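PDB 4P0D: trypsin-resistant surface T6 protein from Streptococcus pyogenes serotype M6, which serves as the backbone pilin of the serotype M6 pilus, its subunits probably joined by sortase into the pilus shaft. Local coordinates for residues L172-T177 with E200-N205; N207-E212 with N241-S246; A218-T221 with S225-V228. The protein carries 1 engineered substitution. One frame throughout, in Å; residues are numbered along the deposited sequence.

Interaction 1: L172-T177 with E200-N205; sequences LSYSLT and EGLTFN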
ATOM      1  N   LEU A 172      12.166  -9.036  -3.990  1.00 12.64           N
ATOM      2  CA  LEU A 172      11.149  -8.292  -4.733  1.00 12.59           C
ATOM      3  C   LEU A 172      11.313  -6.800  -4.489  1.00 12.61           C
ATOM      4  O   LEU A 172      11.578  -6.381  -3.343  1.00 14.17           O
ATOM      5  CB  LEU A 172       9.758  -8.752  -4.295  1.00 12.72           C
ATOM      6  CG  LEU A 172       9.459 -10.241  -4.494  1.00 13.19           C
ATOM      7  CD1 LEU A 172       8.019 -10.547  -4.167  1.00 13.99           C
ATOM      8  CD2 LEU A 172       9.731 -10.671  -5.916  1.00 13.42           C
ATOM      9  N   SER A 173      11.150  -6.012  -5.541  1.00 12.12           N
ATOM     10  CA  SER A 173      11.435  -4.578  -5.506  1.00 12.71           C
ATOM     11  C   SER A 173      10.128  -3.826  -5.683  1.00 13.12           C
ATOM     12  O   SER A 173       9.500  -3.900  -6.724  1.00 13.28           O
ATOM     13  CB  SER A 173      12.426  -4.185  -6.600  1.00 12.38           C
ATOM     14  OG  SER A 173      13.675  -4.828  -6.365  1.00 12.95           O
ATOM     15  N   TYR A 174       9.744  -3.104  -4.645  1.00 12.70           N
ATOM     16  CA  TYR A 174       8.501  -2.367  -4.623  1.00 13.18           C
ATOM     17  C   TYR A 174       8.779  -0.873  -4.805  1.00 13.42           C
ATOM     18  O   TYR A 174       9.815  -0.355  -4.396  1.00 12.48           O
ATOM     19  CB  TYR A 174       7.807  -2.580  -3.293  1.00 13.22           C
ATOM     20  CG  TYR A 174       7.333  -3.983  -3.033  1.00 13.75           C
ATOM     21  CD1 TYR A 174       8.175  -4.937  -2.467  1.00 13.81           C
ATOM     22  CD2 TYR A 174       6.034  -4.357  -3.333  1.00 14.05           C
ATOM     23  CE1 TYR A 174       7.724  -6.217  -2.214  1.00 14.49           C
ATOM     24  CE2 TYR A 174       5.577  -5.642  -3.088  1.00 14.29           C
ATOM     25  CZ  TYR A 174       6.420  -6.563  -2.531  1.00 14.44           C
ATOM     26  OH  TYR A 174       5.945  -7.820  -2.286  1.00 15.99           O
ATOM     27  N   SER A 175       7.827  -0.196  -5.420  1.00 15.05           N
ATOM     28  CA  SER A 175       7.918   1.236  -5.691  1.00 15.96           C
ATOM     29  C   SER A 175       6.551   1.898  -5.516  1.00 16.46           C
ATOM     30  O   SER A 175       5.522   1.336  -5.915  1.00 15.83           O
ATOM     31  CB  SER A 175       8.469   1.486  -7.093  1.00 17.08           C
ATOM     32  OG  SER A 175       7.610   0.972  -8.083  1.00 18.74           O
ATOM     33  N   LEU A 176       6.558   3.072  -4.892  1.00 16.10           N
ATOM     34  CA  LEU A 176       5.346   3.829  -4.658  1.00 17.35           C
ATOM     35  C   LEU A 176       5.461   5.162  -5.354  1.00 17.46           C
ATOM     36  O   LEU A 176       6.506   5.813  -5.293  1.00 17.28           O
ATOM     37  CB  LEU A 176       5.151   4.091  -3.176  1.00 17.17           C
ATOM     38  CG  LEU A 176       4.978   2.927  -2.223  1.00 17.59           C
ATOM     39  CD1 LEU A 176       4.959   3.438  -0.782  1.00 18.06           C
ATOM     40  CD2 LEU A 176       3.697   2.168  -2.533  1.00 18.17           C
ATOM     41  N   THR A 177       4.402   5.573  -6.037  1.00 17.94           N
ATOM     42  CA  THR A 177       4.281   6.968  -6.464  1.00 19.16           C
ATOM     43  C   THR A 177       2.945   7.488  -5.946  1.00 19.61           C
ATOM     44  O   THR A 177       2.027   6.708  -5.686  1.00 18.97           O
ATOM     45  CB  THR A 177       4.340   7.127  -7.981  1.00 19.92           C
ATOM     46  OG1 THR A 177       3.207   6.490  -8.560  1.00 21.80           O
ATOM     47  CG2 THR A 177       5.640   6.509  -8.554  1.00 20.26           C
ATOM     48  N   GLU A 200       3.343 -11.851   6.072  1.00 19.54           N
ATOM     49  CA  GLU A 200       4.411 -12.485   6.843  1.00 20.72           C
ATOM     50  C   GLU A 200       5.391 -13.296   6.010  1.00 18.38           C
ATOM     51  O   GLU A 200       6.500 -13.508   6.450  1.00 17.51           O
ATOM     52  CB  GLU A 200       3.875 -13.306   8.039  1.00 22.99           C
ATOM     53  CG  GLU A 200       3.072 -14.541   7.680  1.00 24.27           C
ATOM     54  CD  GLU A 200       2.919 -15.514   8.848  1.00 27.27           C
ATOM     55  OE1 GLU A 200       2.286 -16.562   8.635  1.00 26.93           O
ATOM     56  OE2 GLU A 200       3.441 -15.257   9.965  1.00 30.23           O
ATOM     57  N   GLY A 201       4.992 -13.717   4.812  1.00 17.82           N
ATOM     58  CA  GLY A 201       5.859 -14.490   3.922  1.00 17.63           C
ATOM     59  C   GLY A 201       6.899 -13.671   3.160  1.00 17.23           C
ATOM     60  O   GLY A 201       7.631 -14.209   2.322  1.00 17.28           O
ATOM     61  N   LEU A 202       6.932 -12.366   3.427  1.00 16.69           N
ATOM     62  CA  LEU A 202       7.912 -11.456   2.855  1.00 17.52           C
ATOM     63  C   LEU A 202       8.624 -10.787   4.009  1.00 17.41           C
ATOM     64  O   LEU A 202       7.975 -10.393   4.963  1.00 18.61           O
ATOM     65  CB  LEU A 202       7.192 -10.408   2.012  1.00 18.59           C
ATOM     66  CG  LEU A 202       6.345 -10.990   0.871  1.00 20.15           C
ATOM     67  CD1 LEU A 202       5.215 -10.066   0.447  1.00 21.50           C
ATOM     68  CD2 LEU A 202       7.252 -11.322  -0.312  1.00 21.00           C
ATOM     69  N   THR A 203       9.945 -10.681   3.956  1.00 16.37           N
ATOM     70  CA  THR A 203      10.696 -10.048   5.013  1.00 16.16           C
ATOM     71  C   THR A 203      11.150  -8.683   4.490  1.00 16.01           C
ATOM     72  O   THR A 203      11.990  -8.593   3.595  1.00 16.72           O
ATOM     73  CB  THR A 203      11.879 -10.920   5.471  1.00 16.60           C
ATOM     74  OG1 THR A 203      11.405 -12.219   5.859  1.00 16.27           O
ATOM     75  CG2 THR A 203      12.626 -10.272   6.651  1.00 16.88           C
ATOM     76  N   PHE A 204      10.549  -7.630   5.033  1.00 15.17           N
ATOM     77  CA  PHE A 204      10.834  -6.244   4.650  1.00 14.69           C
ATOM     78  C   PHE A 204      12.240  -5.854   5.037  1.00 15.16           C
ATOM     79  O   PHE A 204      12.674  -6.196   6.129  1.00 15.35           O
ATOM     80  CB  PHE A 204       9.859  -5.314   5.373  1.00 14.73           C
ATOM     81  CG  PHE A 204      10.136  -3.855   5.158  1.00 14.23           C
ATOM     82  CD1 PHE A 204       9.948  -3.274   3.913  1.00 14.25           C
ATOM     83  CD2 PHE A 204      10.577  -3.056   6.207  1.00 14.13           C
ATOM     84  CE1 PHE A 204      10.213  -1.927   3.708  1.00 14.18           C
ATOM     85  CE2 PHE A 204      10.820  -1.709   6.009  1.00 14.39           C
ATOM     86  CZ  PHE A 204      10.640  -1.141   4.768  1.00 14.15           C
ATOM     87  N   ASN A 205      12.939  -5.154   4.144  1.00 15.63           N
ATOM     88  CA  ASN A 205      14.285  -4.654   4.415  1.00 16.84           C
ATOM     89  C   ASN A 205      14.262  -3.139   4.547  1.00 16.16           C
ATOM     90  O   ASN A 205      14.286  -2.420   3.543  1.00 15.66           O
ATOM     91  CB  ASN A 205      15.271  -5.055   3.303  1.00 18.68           C
ATOM     92  CG  ASN A 205      16.728  -4.709   3.649  1.00 20.63           C
ATOM     93  OD1 ASN A 205      17.013  -3.857   4.490  1.00 21.83           O
ATOM     94  ND2 ASN A 205      17.649  -5.389   3.003  1.00 21.89           N
TER
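Leu-172 and Leu-202 have the closest CA atoms of segments 172-177 and 200-205, and these still lie 8.8 Å apart. The two backbones are therefore not paired as strands, and side chains alone bridge the gap. Residues 172-177 are fully extended. The second segment enters its strand at Leu-202, after a turn at Glu-200 and Gly-201.

Leu-202 carries its side of the contact with both methyls. Its CD2 packs on CD1 of Leu-172 at 4.0 Å. Its CD1 meets the phenol oxygen of Tyr-174, with OH 3.6 Å from that carbon. The Tyr-174 touch is van der Waals packing of a methyl on a hydroxyl. Leu-202 crosses each partner side chain at about a right angle. Strand alternation puts Leu-172 and Tyr-174 on one face, and matching chi1 values (-59° and -66°) send both side chains the same way, to Leu-202.

All three residues are buried. This is interior packing between beta strands of the Cna-B-like pilin domain, which has an Ig-like fold. Segment 172-177 runs between strands 139-155 and 258-265 and hydrogen-bonds to both. Met-198, in the loop before Glu-200, touches Tyr-174, while Leu-202 also packs on Asn-276 of strand 276-285.

Interaction 2: N207-E212 with N241-S246; sequences NSLTVE and NGFNLS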
ATOM      1  N   ASN A 207      16.551  -1.086   5.558  1.00 15.16           N
ATOM      2  CA  ASN A 207      17.774  -0.544   4.996  1.00 15.49           C
ATOM      3  C   ASN A 207      17.728  -0.348   3.481  1.00 15.54           C
ATOM      4  O   ASN A 207      18.504   0.442   2.957  1.00 14.92           O
ATOM      5  CB  ASN A 207      18.985  -1.427   5.385  1.00 15.95           C
ATOM      6  N   SER A 208      16.833  -1.062   2.782  1.00 14.17           N
ATOM      7  CA  SER A 208      16.659  -0.886   1.340  1.00 14.21           C
ATOM      8  C   SER A 208      15.809   0.332   0.980  1.00 14.19           C
ATOM      9  O   SER A 208      15.706   0.655  -0.169  1.00 13.87           O
ATOM     10  CB  SER A 208      16.008  -2.117   0.710  1.00 13.72           C
ATOM     11  OG  SER A 208      14.639  -2.214   1.078  1.00 12.65           O
ATOM     12  N   LEU A 209      15.188   0.980   1.958  1.00 14.82           N
ATOM     13  CA  LEU A 209      14.246   2.074   1.687  1.00 16.29           C
ATOM     14  C   LEU A 209      14.959   3.254   1.055  1.00 16.14           C
ATOM     15  O   LEU A 209      15.955   3.752   1.584  1.00 16.71           O
ATOM     16  CB  LEU A 209      13.537   2.516   2.982  1.00 16.60           C
ATOM     17  CG  LEU A 209      12.451   3.598   2.911  1.00 18.28           C
ATOM     18  CD1 LEU A 209      11.233   3.105   2.133  1.00 18.61           C
ATOM     19  CD2 LEU A 209      12.036   4.030   4.323  1.00 19.06           C
ATOM     20  N   THR A 210      14.465   3.691  -0.091  1.00 16.02           N
ATOM     21  CA  THR A 210      15.025   4.848  -0.745  1.00 16.46           C
ATOM     22  C   THR A 210      13.926   5.820  -1.091  1.00 16.01           C
ATOM     23  O   THR A 210      12.759   5.459  -1.233  1.00 17.33           O
ATOM     24  CB  THR A 210      15.804   4.465  -2.021  1.00 17.08           C
ATOM     25  OG1 THR A 210      14.877   4.124  -3.056  1.00 18.74           O
ATOM     26  CG2 THR A 210      16.714   3.293  -1.771  1.00 16.86           C
ATOM     27  N   VAL A 211      14.300   7.076  -1.215  1.00 16.01           N
ATOM     28  CA  VAL A 211      13.363   8.125  -1.537  1.00 15.51           C
ATOM     29  C   VAL A 211      14.053   8.998  -2.582  1.00 15.79           C
ATOM     30  O   VAL A 211      15.190   9.419  -2.374  1.00 16.84           O
ATOM     31  CB  VAL A 211      13.013   8.959  -0.274  1.00 14.80           C
ATOM     32  CG1 VAL A 211      12.221  10.184  -0.638  1.00 14.82           C
ATOM     33  CG2 VAL A 211      12.257   8.133   0.752  1.00 14.88           C
ATOM     34  N   GLU A 212      13.396   9.221  -3.720  0.70 15.71           N
ATOM     35  CA  GLU A 212      13.851  10.181  -4.721  0.70 16.24           C
ATOM     36  C   GLU A 212      12.863  11.337  -4.701  0.70 16.04           C
ATOM     37  O   GLU A 212      11.664  11.139  -4.546  0.70 16.34           O
ATOM     38  CB  GLU A 212      13.935   9.547  -6.124  0.70 16.80           C
ATOM     39  CG  GLU A 212      14.129  10.516  -7.302  0.70 17.06           C
ATOM     40  CD  GLU A 212      12.831  10.872  -8.036  0.70 18.22           C
ATOM     41  OE1 GLU A 212      12.175   9.917  -8.525  0.70 19.69           O
ATOM     42  OE2 GLU A 212      12.466  12.087  -8.145  0.70 16.83           O
ATOM     43  N   ASN A 241       6.567  -5.240   9.940  1.00 17.39           N
ATOM     44  CA  ASN A 241       7.235  -5.738   8.738  1.00 16.29           C
ATOM     45  C   ASN A 241       7.081  -4.698   7.635  1.00 15.89           C
ATOM     46  O   ASN A 241       6.580  -4.991   6.541  1.00 15.16           O
ATOM     47  CB  ASN A 241       6.600  -7.068   8.336  1.00 16.14           C
ATOM     48  CG  ASN A 241       7.425  -7.846   7.328  1.00 15.14           C
ATOM     49  OD1 ASN A 241       8.628  -7.694   7.230  1.00 14.14           O
ATOM     50  ND2 ASN A 241       6.761  -8.709   6.595  1.00 15.71           N
ATOM     51  N   GLY A 242       7.468  -3.457   7.949  1.00 15.07           N
ATOM     52  CA  GLY A 242       7.236  -2.339   7.045  1.00 14.30           C
ATOM     53  C   GLY A 242       7.748  -1.038   7.643  1.00 13.89           C
ATOM     54  O   GLY A 242       8.719  -1.036   8.407  1.00 14.23           O
ATOM     55  N   PHE A 243       7.082   0.060   7.302  1.00 13.05           N
ATOM     56  CA  PHE A 243       7.525   1.383   7.678  1.00 12.54           C
ATOM     57  C   PHE A 243       6.386   2.392   7.715  1.00 12.80           C
ATOM     58  O   PHE A 243       5.337   2.203   7.082  1.00 11.71           O
ATOM     59  CB  PHE A 243       8.575   1.889   6.690  1.00 12.39           C
ATOM     60  CG  PHE A 243       8.028   2.199   5.324  1.00 12.41           C
ATOM     61  CD1 PHE A 243       7.914   1.195   4.359  1.00 12.08           C
ATOM     62  CD2 PHE A 243       7.609   3.493   4.999  1.00 12.35           C
ATOM     63  CE1 PHE A 243       7.398   1.477   3.106  1.00 12.24           C
ATOM     64  CE2 PHE A 243       7.096   3.770   3.744  1.00 12.65           C
ATOM     65  CZ  PHE A 243       6.983   2.761   2.799  1.00 12.33           C
ATOM     66  N   ASN A 244       6.642   3.472   8.443  1.00 13.53           N
ATOM     67  CA  ASN A 244       5.885   4.711   8.332  1.00 14.08           C
ATOM     68  C   ASN A 244       6.849   5.803   7.903  1.00 14.34           C
ATOM     69  O   ASN A 244       8.010   5.811   8.317  1.00 15.28           O
ATOM     70  CB  ASN A 244       5.213   5.083   9.648  1.00 14.38           C
ATOM     71  CG  ASN A 244       4.158   4.075  10.072  1.00 14.52           C
ATOM     72  OD1 ASN A 244       3.375   3.626   9.263  1.00 15.89           O
ATOM     73  ND2 ASN A 244       4.163   3.700  11.336  1.00 15.08           N
ATOM     74  N   LEU A 245       6.380   6.683   7.032  1.00 15.29           N
ATOM     75  CA  LEU A 245       7.180   7.791   6.538  1.00 15.38           C
ATOM     76  C   LEU A 245       6.276   9.035   6.473  1.00 15.46           C
ATOM     77  O   LEU A 245       5.329   9.100   5.684  1.00 14.19           O
ATOM     78  CB  LEU A 245       7.795   7.463   5.173  1.00 16.36           C
ATOM     79  CG  LEU A 245       9.113   8.166   4.828  1.00 17.21           C
ATOM     80  CD1 LEU A 245       9.625   7.758   3.461  1.00 18.18           C
ATOM     81  CD2 LEU A 245       8.954   9.665   4.904  1.00 17.66           C
ATOM     82  N   SER A 246       6.568  10.008   7.326  1.00 15.37           N
ATOM     83  CA  SER A 246       5.797  11.235   7.370  1.00 16.25           C
ATOM     84  C   SER A 246       6.601  12.297   6.660  1.00 16.77           C
ATOM     85  O   SER A 246       7.740  12.566   7.047  1.00 18.26           O
ATOM     86  CB  SER A 246       5.505  11.654   8.823  1.00 15.82           C
ATOM     87  OG  SER A 246       4.774  12.872   8.866  1.00 15.83           O
TER
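Leu-209 places its CD1 methyl over the Phe-243 ring, 4.2 Å from the centroid and only 8° off the ring normal. This is a CH-pi contact with the methyl almost exactly above the ring centre. Two residues further along both strands, Val-211 and Leu-245 reach toward each other tip to tip, with CG2 of Val-211 3.8 Å from CD1 of Leu-245. The Leu-245 chain is extended, with CG roughly anti to the backbone N (chi1 -152°) and chi2 at 180°, which carries CD1 out to the valine.

The next shell packs round Phe-243 and Leu-209. Tyr-261 meets Phe-243 edge-to-face and also touches Leu-209, which leans on Ile-259 as well. Val-194 and Asp-196 of strand 192-197 lie against Phe-243. Val-211 packs on Ala-218 and Pro-257.

The CA atoms are 9.0 Å apart for Leu-209 and Phe-243 and 10.2 Å for Val-211 and Leu-245. That spacing suits layers joined by side chains, and alternate residues of each strand point into the gap. All four residues are buried. Such facing of two beta layers across an apolar interior is characteristic of the Ig-like beta sandwich, here within the Cna-B-like pilin domain.

Interaction 3: A218-T221 with S225-V228; sequences ANIT and SVMV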
ATOM      1  N   ALA A 218      17.530  10.830  -1.817  1.00 17.85           N
ATOM      2  CA  ALA A 218      17.655  11.205  -0.431  1.00 18.48           C
ATOM      3  C   ALA A 218      18.674  10.318   0.258  1.00 18.52           C
ATOM      4  O   ALA A 218      18.942   9.195  -0.193  1.00 18.31           O
ATOM      5  CB  ALA A 218      16.308  11.084   0.249  1.00 18.05           C
ATOM      6  N   ASN A 219      19.283  10.857   1.309  1.00 18.52           N
ATOM      7  CA  ASN A 219      20.031  10.060   2.268  1.00 19.86           C
ATOM      8  C   ASN A 219      19.165   9.984   3.503  1.00 18.76           C
ATOM      9  O   ASN A 219      18.715  11.007   4.024  1.00 17.21           O
ATOM     10  CB  ASN A 219      21.385  10.678   2.622  1.00 23.06           C
ATOM     11  CG  ASN A 219      22.239   9.753   3.490  1.00 25.40           C
ATOM     12  OD1 ASN A 219      22.304   8.546   3.248  1.00 28.04           O
ATOM     13  ND2 ASN A 219      22.902  10.320   4.507  1.00 26.77           N
ATOM     14  N   ILE A 220      18.900   8.771   3.953  1.00 17.89           N
ATOM     15  CA  ILE A 220      18.135   8.581   5.155  1.00 17.87           C
ATOM     16  C   ILE A 220      19.153   8.321   6.259  1.00 18.50           C
ATOM     17  O   ILE A 220      19.880   7.341   6.212  1.00 16.92           O
ATOM     18  CB  ILE A 220      17.147   7.417   5.004  1.00 17.68           C
ATOM     19  CG1 ILE A 220      16.297   7.653   3.745  1.00 18.39           C
ATOM     20  CG2 ILE A 220      16.300   7.260   6.271  1.00 17.58           C
ATOM     21  CD1 ILE A 220      15.152   6.688   3.571  1.00 18.45           C
ATOM     22  N   THR A 221      19.205   9.199   7.253  1.00 18.84           N
ATOM     23  CA  THR A 221      20.153   9.022   8.326  1.00 18.64           C
ATOM     24  C   THR A 221      19.633   8.126   9.446  1.00 19.71           C
ATOM     25  O   THR A 221      18.484   7.676   9.445  1.00 19.16           O
ATOM     26  CB  THR A 221      20.640  10.377   8.872  1.00 18.71           C
ATOM     27  OG1 THR A 221      19.574  11.075   9.509  1.00 17.98           O
ATOM     28  CG2 THR A 221      21.187  11.220   7.731  1.00 18.92           C
ATOM     29  N   SER A 225      15.736  10.615   9.443  1.00 15.15           N
ATOM     30  CA  SER A 225      15.609  11.830   8.676  1.00 14.22           C
ATOM     31  C   SER A 225      15.879  11.573   7.217  1.00 13.52           C
ATOM     32  O   SER A 225      16.905  11.000   6.848  1.00 13.20           O
ATOM     33  CB  SER A 225      16.558  12.913   9.188  1.00 14.06           C
ATOM     34  OG  SER A 225      16.209  13.316  10.492  1.00 13.91           O
ATOM     35  N   VAL A 226      14.947  12.010   6.395  1.00 13.39           N
ATOM     36  CA  VAL A 226      15.057  11.892   4.952  1.00 13.54           C
ATOM     37  C   VAL A 226      15.622  13.216   4.449  1.00 13.93           C
ATOM     38  O   VAL A 226      14.917  14.237   4.444  1.00 14.06           O
ATOM     39  CB  VAL A 226      13.681  11.638   4.329  1.00 13.70           C
ATOM     40  CG1 VAL A 226      13.808  11.447   2.819  1.00 13.84           C
ATOM     41  CG2 VAL A 226      13.030  10.430   4.985  1.00 13.62           C
ATOM     42  N   MET A 227      16.893  13.199   4.042  1.00 14.00           N
ATOM     43  CA  MET A 227      17.612  14.428   3.684  1.00 14.51           C
ATOM     44  C   MET A 227      17.865  14.531   2.187  1.00 14.66           C
ATOM     45  O   MET A 227      18.414  13.604   1.592  1.00 14.27           O
ATOM     46  CB  MET A 227      18.971  14.462   4.408  1.00 14.97           C
ATOM     47  CG  MET A 227      18.899  14.322   5.931  1.00 15.26           C
ATOM     48  SD  MET A 227      17.903  15.580   6.750  1.00 16.40           S
ATOM     49  CE  MET A 227      18.875  17.042   6.364  1.00 16.52           C
ATOM     50  N   VAL A 228      17.464  15.646   1.587  1.00 15.54           N
ATOM     51  CA  VAL A 228      17.831  16.003   0.216  1.00 17.37           C
ATOM     52  C   VAL A 228      18.241  17.473   0.192  1.00 19.68           C
ATOM     53  O   VAL A 228      17.576  18.318   0.799  1.00 20.64           O
ATOM     54  CB  VAL A 228      16.673  15.830  -0.799  1.00 17.84           C
ATOM     55  CG1 VAL A 228      17.186  15.973  -2.233  1.00 18.78           C
ATOM     56  CG2 VAL A 228      15.996  14.487  -0.639  1.00 18.47           C
TER
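Asn-219 and Met-227 face each other as an antiparallel hydrogen-bonded pair, and backbone bonds are the first kind of interaction here. Asn-219 N donates a hydrogen bond to Met-227 O at 2.9 Å. Met-227 N returns the bond to Asn-219 O at the same length. A third bond runs from Thr-221 N to Ser-225 O, again 2.9 Å. Between these bonded sites Ile-220 and Val-226 form the non-hydrogen-bonded pair.

Weaker CH contacts fill in the ladder. The CA of Ile-220 lies 3.2 Å from Ser-225 O, with 149° at the hydrogen. Ser-225 O thus receives both an N-H and a CA-H. Met-227 O likewise takes a CA contact from Ala-218 besides its bond from Asn-219.

Ala-218 makes two of the three apolar side-chain contacts. Its CB touches Val-228 CG2 at 3.5 Å and Val-226 CG1 at 3.6 Å. Chi1 of -177° sets CG1 of Val-226 opposite its own N and turns it to the alanine, while CG2 is the branch nearer Ile-220. Ile-220 CG1 reaches that Val-226 CG2 more loosely, at 4.5 Å. Met-227 points to the other face with Asn-219, and its bent chain leads the far end away from segment 218-221.

Polar side chains gather at the turn. Thr-221 OG1 lies 3.5 Å from Ser-225 CB. Asp-223 OD1 takes a hydrogen bond with Ser-225 OG and a weak one with Thr-221 OG1, so one carboxylate links both ends of the turn.

Strands 216-220 and 225-228 thus form a short antiparallel beta hairpin. Main-chain bonds hold its register, which leaves the side chains to divide by face. The face of Ile-220 and Val-226 is turned to apolar neighbours, with Val-226 packing on Val-211, and that of Asn-219 and Met-227 is the more exposed.

How the interactions relate
From the N terminus, interaction 1 comes first: strand 171-179 meets the start of strand 202-213 and closes a loop of 22 residues. The chain then turns a corner at 207 and 208. The later half of strand 202-213 opens interaction 2, which closes at strand 242-247. Interaction 3 is a hairpin nested inside that second loop. Interactions 1 and 2 follow in series. They touch where Asn-241 probably hydrogen-bonds to Leu-202 O and Phe-204 N. Interactions 2 and 3 touch through Val-211 and Ala-218, whose strands are neighbours. Strand 202-213 takes part in interactions 1 and 2 and pairs with strand 216-220 of the hairpin, so it ties all three together within the Cna-B-like domain.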